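Long-range contact in interpain A (Prevotella intermedia, PDB 3BB7), which probably cleaves proteins as a C10-family cysteine protease, and is seen here as its proform with the predicted nucleophile replaced: residues A[215-229]-A[309-321]. The protein carries 1 engineered substitution. Sequence-based numbering, arbitrary orientation.
Sequences LRTYFGFTDAEYITR and AEQDMVRGVYGKP
Glu225 pairs with Arg315 and Ile227 with Met313 where strands 225-228 and 312-315 run antiparallel, their axes 4.7 Å apart at closest approach, with 225-228 outermost in the sheet. Both are hydrogen-bonded pairs, each with two N-H to O bonds; Ile227 N to Met313 O, 2.9 Å, is representative, and nearly straight. Arg229 N to Gln311 O carries the ladder one step beyond the strands, while 312-315 bonds through its other edge to Ile252 and Gly254.

Charged and polar side chains bridge the two segments as well. Glu225 and Arg315 run side by side with carboxylate and guanidinium planes 22° apart; the salt bridge from Arg315 NE to Glu225 OE1 (2.8 Å) is nevertheless a bent, weak hydrogen bond. Ile227 CD1 lies over one face of that guanidinium. Thr228 OG1, placed anti to its backbone N (chi1 -163°), donates to Asp312 OD2 at 2.7 Å. A water joins the same carboxylate oxygen to Tyr226 OH. At the buried end Arg229 NH1 reaches Gln311 OE1 (3.0 Å), with stronger partners beyond: Ile296 O for the arginine and Tyr253 OH for the glutamine. Past the strands, Tyr318 OH donates to the anti lone pair of Asp223 OD2 at 2.6 Å, ring and carboxylate planes being 76° apart.

Apolar contacts lie on the Ile227-Met313 face and, beyond the strands, where Leu215 and Phe221 meet Val314 and Val317. Ile227 CG1 packs tightly on Met313 CG (3.4 Å), next to Trp237 of helix 234-246. Val317 CG1 sits over the Phe221 ring in a CH-pi contact, 3.8 Å from its centroid, and Val317 CG2 meets Leu215 CD1.

The chemistry thus grades from a partly exposed salt bridge to a buried Arg229-Gln311 end held by several hydrogen bonds, near the predicted active-site His267, to which neighbouring Glu310 is hydrogen-bonded.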
ATOM      1  N   LEU A 215       3.730  -6.018 -14.280  1.00  9.20           N
ATOM      2  CA  LEU A 215       4.353  -4.729 -14.504  1.00  9.86           C
ATOM      3  C   LEU A 215       5.444  -4.833 -15.588  1.00  9.85           C
ATOM      4  O   LEU A 215       5.543  -3.944 -16.455  1.00 10.98           O
ATOM      5  CB  LEU A 215       4.910  -4.181 -13.184  1.00 10.19           C
ATOM      6  CG  LEU A 215       3.849  -3.543 -12.273  1.00 10.90           C
ATOM      7  CD1 LEU A 215       4.396  -3.393 -10.834  1.00 13.05           C
ATOM      8  CD2 LEU A 215       3.367  -2.193 -12.796  1.00 13.36           C
ATOM      9  N   ARG A 216       6.242  -5.911 -15.580  1.00  9.06           N
ATOM     10  CA  ARG A 216       7.228  -6.137 -16.667  1.00  9.58           C
ATOM     11  C   ARG A 216       6.536  -6.304 -18.005  1.00  9.49           C
ATOM     12  O   ARG A 216       6.941  -5.707 -19.025  1.00 12.29           O
ATOM     13  CB  ARG A 216       8.123  -7.375 -16.399  1.00  9.73           C
ATOM     14  CG  ARG A 216       9.063  -7.212 -15.192  1.00  8.96           C
ATOM     15  CD  ARG A 216       9.946  -8.444 -15.015  1.00  8.65           C
ATOM     16  NE  ARG A 216       9.258  -9.645 -14.566  1.00  9.92           N
ATOM     17  CZ  ARG A 216       9.169 -10.033 -13.301  1.00 10.77           C
ATOM     18  NH1 ARG A 216       9.649  -9.266 -12.331  1.00 10.80           N
ATOM     19  NH2 ARG A 216       8.576 -11.190 -12.996  1.00 10.77           N
ATOM     20  N   THR A 217       5.544  -7.204 -18.022  1.00  9.05           N
ATOM     21  CA  THR A 217       4.987  -7.696 -19.274  1.00 10.43           C
ATOM     22  C   THR A 217       3.987  -6.772 -19.931  1.00  9.92           C
ATOM     23  O   THR A 217       4.051  -6.561 -21.165  1.00 11.78           O
ATOM     24  CB  THR A 217       4.390  -9.085 -19.071  1.00  9.76           C
ATOM     25  OG1 THR A 217       5.477  -9.974 -18.787  1.00 11.69           O
ATOM     26  CG2 THR A 217       3.676  -9.594 -20.312  1.00 11.51           C
ATOM     27  N   TYR A 218       3.030  -6.272 -19.144  1.00  9.95           N
ATOM     28  CA  TYR A 218       1.919  -5.496 -19.688  1.00 10.84           C
ATOM     29  C   TYR A 218       2.160  -3.997 -19.611  1.00 10.83           C
ATOM     30  O   TYR A 218       1.577  -3.246 -20.380  1.00 11.21           O
ATOM     31  CB  TYR A 218       0.606  -5.863 -18.984  1.00 10.64           C
ATOM     32  CG  TYR A 218       0.285  -7.324 -19.125  1.00  9.17           C
ATOM     33  CD1 TYR A 218       0.248  -8.161 -18.024  1.00 11.03           C
ATOM     34  CD2 TYR A 218       0.008  -7.872 -20.379  1.00  8.91           C
ATOM     35  CE1 TYR A 218      -0.021  -9.504 -18.142  1.00 11.96           C
ATOM     36  CE2 TYR A 218      -0.322  -9.216 -20.518  1.00  9.73           C
ATOM     37  CZ  TYR A 218      -0.304 -10.044 -19.399  1.00 11.06           C
ATOM     38  OH  TYR A 218      -0.575 -11.390 -19.523  1.00 13.70           O
ATOM     39  N   PHE A 219       3.028  -3.553 -18.701  1.00 10.73           N
ATOM     40  CA  PHE A 219       3.299  -2.123 -18.588  1.00 11.03           C
ATOM     41  C   PHE A 219       4.694  -1.715 -19.035  1.00 12.10           C
ATOM     42  O   PHE A 219       4.991  -0.512 -19.138  1.00 13.64           O
ATOM     43  CB  PHE A 219       3.034  -1.611 -17.177  1.00 10.88           C
ATOM     44  CG  PHE A 219       1.572  -1.598 -16.797  1.00  9.93           C
ATOM     45  CD1 PHE A 219       1.040  -2.602 -16.000  1.00 12.77           C
ATOM     46  CD2 PHE A 219       0.735  -0.548 -17.189  1.00 11.38           C
ATOM     47  CE1 PHE A 219      -0.318  -2.585 -15.606  1.00 13.45           C
ATOM     48  CE2 PHE A 219      -0.614  -0.504 -16.792  1.00 12.18           C
ATOM     49  CZ  PHE A 219      -1.147  -1.519 -15.991  1.00 10.94           C
ATOM     50  N   GLY A 220       5.556  -2.704 -19.258  1.00 12.30           N
ATOM     51  CA  GLY A 220       6.898  -2.465 -19.773  1.00 13.59           C
ATOM     52  C   GLY A 220       7.914  -1.923 -18.777  1.00 12.42           C
ATOM     53  O   GLY A 220       8.921  -1.331 -19.179  1.00 13.02           O
ATOM     54  N   PHE A 221       7.677  -2.141 -17.488  1.00 12.39           N
ATOM     55  CA  PHE A 221       8.667  -1.788 -16.474  1.00 11.53           C
ATOM     56  C   PHE A 221       9.733  -2.870 -16.398  1.00 11.20           C
ATOM     57  O   PHE A 221       9.615  -3.832 -15.621  1.00 12.69           O
ATOM     58  CB  PHE A 221       8.038  -1.595 -15.096  1.00 11.24           C
ATOM     59  CG  PHE A 221       7.182  -0.368 -14.989  1.00  9.69           C
ATOM     60  CD1 PHE A 221       7.765   0.897 -14.876  1.00 11.14           C
ATOM     61  CD2 PHE A 221       5.798  -0.467 -15.068  1.00 10.17           C
ATOM     62  CE1 PHE A 221       6.953   2.065 -14.760  1.00 12.69           C
ATOM     63  CE2 PHE A 221       4.972   0.658 -14.999  1.00 12.47           C
ATOM     64  CZ  PHE A 221       5.544   1.935 -14.822  1.00 11.95           C
ATOM     65  N   THR A 222      10.747  -2.708 -17.248  1.00 11.15           N
ATOM     66  CA  THR A 222      11.777  -3.728 -17.413  1.00 13.66           C
ATOM     67  C   THR A 222      12.380  -4.189 -16.091  1.00 13.12           C
ATOM     68  O   THR A 222      12.661  -5.388 -15.931  1.00 14.49           O
ATOM     69  CB  THR A 222      12.862  -3.204 -18.352  1.00 14.04           C
ATOM     70  OG1 THR A 222      13.530  -2.099 -17.753  1.00 22.56           O
ATOM     71  CG2 THR A 222      12.260  -2.747 -19.607  1.00 12.06           C
ATOM     72  N   ASP A 223      12.580  -3.259 -15.162  1.00 12.78           N
ATOM     73  CA  ASP A 223      13.277  -3.531 -13.902  1.00 13.30           C
ATOM     74  C   ASP A 223      12.372  -3.990 -12.748  1.00 12.77           C
ATOM     75  O   ASP A 223      12.866  -4.249 -11.629  1.00 13.46           O
ATOM     76  CB  ASP A 223      14.059  -2.301 -13.456  1.00 14.08           C
ATOM     77  CG  ASP A 223      15.148  -1.905 -14.415  1.00 15.52           C
ATOM     78  OD1 ASP A 223      15.466  -2.666 -15.359  1.00 19.25           O
ATOM     79  OD2 ASP A 223      15.695  -0.794 -14.209  1.00 19.01           O
ATOM     80  N   ALA A 224      11.056  -4.038 -12.966  1.00 11.26           N
ATOM     81  CA  ALA A 224      10.158  -4.391 -11.852  1.00 12.41           C
ATOM     82  C   ALA A 224      10.491  -5.774 -11.307  1.00 12.23           C
ATOM     83  O   ALA A 224      10.751  -6.725 -12.076  1.00 11.94           O
ATOM     84  CB  ALA A 224       8.699  -4.319 -12.287  1.00 11.46           C
ATOM     85  N   GLU A 225      10.480  -5.884  -9.978  1.00 12.11           N
ATOM     86  CA  GLU A 225      10.746  -7.188  -9.357  1.00 12.98           C
ATOM     87  C   GLU A 225      10.163  -7.234  -7.954  1.00 12.66           C
ATOM     88  O   GLU A 225      10.114  -6.228  -7.255  1.00 14.19           O
ATOM     89  CB  GLU A 225      12.263  -7.480  -9.369  1.00 14.30           C
ATOM     90  CG  GLU A 225      13.035  -6.457  -8.572  1.00 16.36           C
ATOM     91  CD  GLU A 225      14.410  -6.933  -8.152  1.00 21.12           C
ATOM     92  OE1 GLU A 225      15.241  -6.073  -7.814  1.00 23.48           O
ATOM     93  OE2 GLU A 225      14.661  -8.156  -8.182  1.00 22.93           O
ATOM     94  N   TYR A 226       9.720  -8.413  -7.550  1.00 12.76           N
ATOM     95  CA  TYR A 226       9.170  -8.627  -6.232  1.00 13.21           C
ATOM     96  C   TYR A 226      10.271  -9.204  -5.339  1.00 12.41           C
ATOM     97  O   TYR A 226      11.032 -10.077  -5.778  1.00 13.05           O
ATOM     98  CB  TYR A 226       7.977  -9.613  -6.373  1.00 16.08           C
ATOM     99  CG  TYR A 226       7.826 -10.708  -5.329  1.00 17.10           C
ATOM    100  CD1 TYR A 226       8.143 -12.035  -5.625  1.00 22.80           C
ATOM    101  CD2 TYR A 226       7.345 -10.413  -4.061  1.00 19.44           C
ATOM    102  CE1 TYR A 226       8.003 -13.022  -4.671  1.00 20.47           C
ATOM    103  CE2 TYR A 226       7.171 -11.404  -3.097  1.00 21.07           C
ATOM    104  CZ  TYR A 226       7.516 -12.695  -3.406  1.00 20.28           C
ATOM    105  OH  TYR A 226       7.351 -13.657  -2.438  1.00 22.83           O
ATOM    106  N   ILE A 227      10.354  -8.707  -4.107  1.00 11.00           N
ATOM    107  CA  ILE A 227      11.241  -9.307  -3.086  1.00 10.99           C
ATOM    108  C   ILE A 227      10.465  -9.489  -1.791  1.00 10.55           C
ATOM    109  O   ILE A 227       9.465  -8.796  -1.563  1.00 10.30           O
ATOM    110  CB  ILE A 227      12.516  -8.459  -2.879  1.00 10.06           C
ATOM    111  CG1 ILE A 227      12.204  -7.046  -2.347  1.00 11.00           C
ATOM    112  CG2 ILE A 227      13.358  -8.437  -4.200  1.00 10.79           C
ATOM    113  CD1 ILE A 227      13.464  -6.278  -1.956  1.00 12.03           C
ATOM    114  N   THR A 228      10.903 -10.429  -0.958  1.00 10.09           N
ATOM    115  CA  THR A 228      10.178 -10.689   0.275  1.00 11.24           C
ATOM    116  C   THR A 228      11.059 -10.484   1.512  1.00 10.23           C
ATOM    117  O   THR A 228      12.252 -10.801   1.508  1.00 10.48           O
ATOM    118  CB  THR A 228       9.501 -12.048   0.238  1.00 14.10           C
ATOM    119  OG1 THR A 228       8.478 -12.114   1.260  1.00 16.91           O
ATOM    120  CG2 THR A 228      10.492 -13.146   0.445  1.00 15.80           C
ATOM    121  N   ARG A 229      10.462  -9.897   2.554  1.00  9.75           N
ATOM    122  CA  ARG A 229      11.254  -9.453   3.698  1.00 10.62           C
ATOM    123  C   ARG A 229      11.958 -10.579   4.433  1.00 10.56           C
ATOM    124  O   ARG A 229      13.030 -10.364   4.973  1.00 11.74           O
ATOM    125  CB  ARG A 229      10.399  -8.638   4.678  1.00 10.30           C
ATOM    126  CG  ARG A 229      11.275  -7.938   5.699  1.00  9.34           C
ATOM    127  CD  ARG A 229      10.459  -7.002   6.558  1.00 10.26           C
ATOM    128  NE  ARG A 229      11.284  -6.532   7.660  1.00 10.24           N
ATOM    129  CZ  ARG A 229      11.041  -5.429   8.373  1.00 11.14           C
ATOM    130  NH1 ARG A 229       9.986  -4.652   8.107  1.00 10.05           N
ATOM    131  NH2 ARG A 229      11.880  -5.094   9.350  1.00 11.95           N
ATOM    132  N   ALA A 309       5.351 -11.881   8.543  1.00 17.72           N
ATOM    133  CA  ALA A 309       5.909 -12.589   7.414  1.00 18.71           C
ATOM    134  C   ALA A 309       5.301 -12.055   6.114  1.00 18.18           C
ATOM    135  O   ALA A 309       5.879 -12.201   5.039  1.00 20.08           O
ATOM    136  CB  ALA A 309       5.631 -14.072   7.565  1.00 19.55           C
ATOM    137  N   GLU A 310       4.142 -11.412   6.220  1.00 16.60           N
ATOM    138  CA  GLU A 310       3.392 -10.923   5.044  1.00 17.19           C
ATOM    139  C   GLU A 310       3.895  -9.551   4.595  1.00 15.78           C
ATOM    140  O   GLU A 310       3.143  -8.552   4.595  1.00 16.43           O
ATOM    141  CB  GLU A 310       1.893 -10.914   5.372  1.00 16.83           C
ATOM    142  CG  GLU A 310       1.406 -12.288   5.883  1.00 19.55           C
ATOM    143  CD  GLU A 310       0.028 -12.246   6.502  1.00 24.81           C
ATOM    144  OE1 GLU A 310      -0.534 -11.139   6.677  1.00 24.62           O
ATOM    145  OE2 GLU A 310      -0.495 -13.347   6.835  1.00 27.02           O
ATOM    146  N   GLN A 311       5.165  -9.508   4.183  1.00 15.76           N
ATOM    147  CA  GLN A 311       5.786  -8.251   3.749  1.00 13.78           C
ATOM    148  C   GLN A 311       6.631  -8.482   2.520  1.00 13.89           C
ATOM    149  O   GLN A 311       7.705  -9.084   2.592  1.00 15.19           O
ATOM    150  CB  GLN A 311       6.665  -7.648   4.842  1.00 13.72           C
ATOM    151  CG  GLN A 311       5.905  -7.161   6.057  1.00 14.13           C
ATOM    152  CD  GLN A 311       6.848  -6.585   7.087  1.00 12.79           C
ATOM    153  OE1 GLN A 311       7.341  -5.450   6.942  1.00 13.26           O
ATOM    154  NE2 GLN A 311       7.103  -7.348   8.142  1.00 13.66           N
ATOM    155  N   ASP A 312       6.085  -8.041   1.397  1.00 13.86           N
ATOM    156  CA  ASP A 312       6.717  -8.135   0.103  1.00 14.69           C
ATOM    157  C   ASP A 312       6.802  -6.717  -0.436  1.00 14.36           C
ATOM    158  O   ASP A 312       6.024  -5.840  -0.029  1.00 14.94           O
ATOM    159  CB  ASP A 312       5.847  -8.942  -0.873  1.00 16.09           C
ATOM    160  CG  ASP A 312       5.437 -10.296  -0.327  1.00 20.05           C
ATOM    161  OD1 ASP A 312       4.261 -10.687  -0.534  1.00 24.37           O
ATOM    162  OD2 ASP A 312       6.271 -10.964   0.315  1.00 21.17           O
ATOM    163  N   MET A 313       7.729  -6.469  -1.350  1.00 12.33           N
ATOM    164  CA  MET A 313       7.730  -5.187  -2.047  1.00 13.58           C
ATOM    165  C   MET A 313       7.935  -5.431  -3.518  1.00 13.05           C
ATOM    166  O   MET A 313       8.575  -6.411  -3.927  1.00 12.95           O
ATOM    167  CB  MET A 313       8.760  -4.200  -1.465  1.00 16.61           C
ATOM    168  CG  MET A 313      10.170  -4.329  -1.942  1.00 19.38           C
ATOM    169  SD  MET A 313      11.302  -2.915  -1.636  1.00 15.14           S
ATOM    170  CE  MET A 313      11.390  -2.968   0.156  1.00 15.68           C
ATOM    171  N   VAL A 314       7.440  -4.504  -4.322  1.00 12.46           N
ATOM    172  CA  VAL A 314       7.788  -4.489  -5.737  1.00 13.45           C
ATOM    173  C   VAL A 314       8.633  -3.252  -5.905  1.00 14.17           C
ATOM    174  O   VAL A 314       8.149  -2.126  -5.632  1.00 16.16           O
ATOM    175  CB  VAL A 314       6.567  -4.459  -6.663  1.00 14.20           C
ATOM    176  CG1 VAL A 314       7.046  -4.362  -8.097  1.00 15.31           C
ATOM    177  CG2 VAL A 314       5.725  -5.700  -6.464  1.00 14.05           C
ATOM    178  N   ARG A 315       9.892  -3.451  -6.304  1.00 13.54           N
ATOM    179  CA  ARG A 315      10.788  -2.348  -6.596  1.00 14.96           C
ATOM    180  C   ARG A 315      11.097  -2.368  -8.096  1.00 13.50           C
ATOM    181  O   ARG A 315      10.692  -3.304  -8.812  1.00 13.77           O
ATOM    182  CB  ARG A 315      12.046  -2.430  -5.716  1.00 15.13           C
ATOM    183  CG  ARG A 315      12.962  -3.578  -6.024  1.00 15.58           C
ATOM    184  CD  ARG A 315      14.172  -3.583  -5.075  1.00 17.66           C
ATOM    185  NE  ARG A 315      14.907  -4.820  -5.284  1.00 19.65           N
ATOM    186  CZ  ARG A 315      16.074  -5.099  -4.717  1.00 20.14           C
ATOM    187  NH1 ARG A 315      16.653  -4.200  -3.922  1.00 20.17           N
ATOM    188  NH2 ARG A 315      16.647  -6.280  -4.946  1.00 22.18           N
ATOM    189  N   GLY A 316      11.769  -1.330  -8.598  1.00 13.12           N
ATOM    190  CA  GLY A 316      12.121  -1.274 -10.015  1.00 14.53           C
ATOM    191  C   GLY A 316      11.057  -0.635 -10.886  1.00 13.30           C
ATOM    192  O   GLY A 316      11.102  -0.765 -12.093  1.00 13.34           O
ATOM    193  N   VAL A 317      10.089   0.048 -10.273  1.00 12.94           N
ATOM    194  CA  VAL A 317       9.034   0.728 -11.006  1.00 12.99           C
ATOM    195  C   VAL A 317       9.363   2.220 -11.024  1.00 12.37           C
ATOM    196  O   VAL A 317       9.368   2.911  -9.976  1.00 13.15           O
ATOM    197  CB  VAL A 317       7.657   0.480 -10.370  1.00 12.51           C
ATOM    198  CG1 VAL A 317       6.557   1.231 -11.131  1.00 13.76           C
ATOM    199  CG2 VAL A 317       7.341  -1.045 -10.357  1.00 14.76           C
ATOM    200  N   TYR A 318       9.632   2.725 -12.225  1.00 12.20           N
ATOM    201  CA  TYR A 318       9.979   4.120 -12.443  1.00 13.70           C
ATOM    202  C   TYR A 318      10.026   4.298 -13.942  1.00 14.53           C
ATOM    203  O   TYR A 318       9.946   3.324 -14.695  1.00 13.79           O
ATOM    204  CB  TYR A 318      11.349   4.491 -11.807  1.00 13.85           C
ATOM    205  CG  TYR A 318      12.403   3.404 -11.852  1.00 13.82           C
ATOM    206  CD1 TYR A 318      12.965   2.983 -13.056  1.00 15.38           C
ATOM    207  CD2 TYR A 318      12.812   2.761 -10.672  1.00 14.40           C
ATOM    208  CE1 TYR A 318      13.917   1.960 -13.089  1.00 15.88           C
ATOM    209  CE2 TYR A 318      13.796   1.766 -10.693  1.00 11.92           C
ATOM    210  CZ  TYR A 318      14.316   1.365 -11.914  1.00 14.26           C
ATOM    211  OH  TYR A 318      15.238   0.360 -11.939  1.00 16.76           O
ATOM    212  N   GLY A 319      10.112   5.544 -14.384  1.00 16.14           N
ATOM    213  CA  GLY A 319      10.214   5.822 -15.823  1.00 19.35           C
ATOM    214  C   GLY A 319      11.568   5.434 -16.391  1.00 22.17           C
ATOM    215  O   GLY A 319      12.508   5.176 -15.645  1.00 22.28           O
ATOM    216  N   LYS A 320      11.700   5.372 -17.714  1.00 25.30           N
ATOM    217  CA  LYS A 320      13.032   5.110 -18.259  1.00 29.35           C
ATOM    218  C   LYS A 320      13.761   6.426 -18.433  1.00 30.91           C
ATOM    219  O   LYS A 320      13.133   7.476 -18.571  1.00 31.76           O
ATOM    220  CB  LYS A 320      13.025   4.275 -19.553  1.00 29.55           C
ATOM    221  CG  LYS A 320      11.891   4.538 -20.534  1.00 31.28           C
ATOM    222  CD  LYS A 320      11.964   3.581 -21.735  1.00 31.47           C
ATOM    223  CE  LYS A 320      12.247   2.124 -21.309  1.00 34.73           C
ATOM    224  NZ  LYS A 320      11.031   1.276 -21.096  1.00 38.13           N
ATOM    225  N   PRO A 321      15.094   6.389 -18.363  1.00 32.95           N
ATOM    226  CA  PRO A 321      15.893   7.544 -18.799  1.00 33.89           C
ATOM    227  C   PRO A 321      15.407   8.111 -20.149  1.00 34.66           C
ATOM    228  O   PRO A 321      15.156   9.315 -20.298  1.00 35.60           O
ATOM    229  CB  PRO A 321      17.294   6.956 -18.922  1.00 33.95           C
ATOM    230  CG  PRO A 321      17.322   5.877 -17.849  1.00 33.89           C
ATOM    231  CD  PRO A 321      15.928   5.289 -17.838  1.00 32.97           C
ATOM    232  OXT PRO A 321      15.217   7.391 -21.136  1.00 34.95           O
TER
HETATM  233  O   HOH W   1      10.137   1.118 -18.800  1.00 17.74           O
HETATM  234  O   HOH W   2       9.106  -1.183 -22.094  1.00 30.98           O
HETATM  235  O   HOH W   3      11.360  -0.665 -14.826  1.00 10.18           O
HETATM  236  O   HOH W   4       5.449 -13.552  -0.607  1.00 30.74           O
HETATM  237  O   HOH W   5       8.432 -12.282   4.034  1.00 16.03           O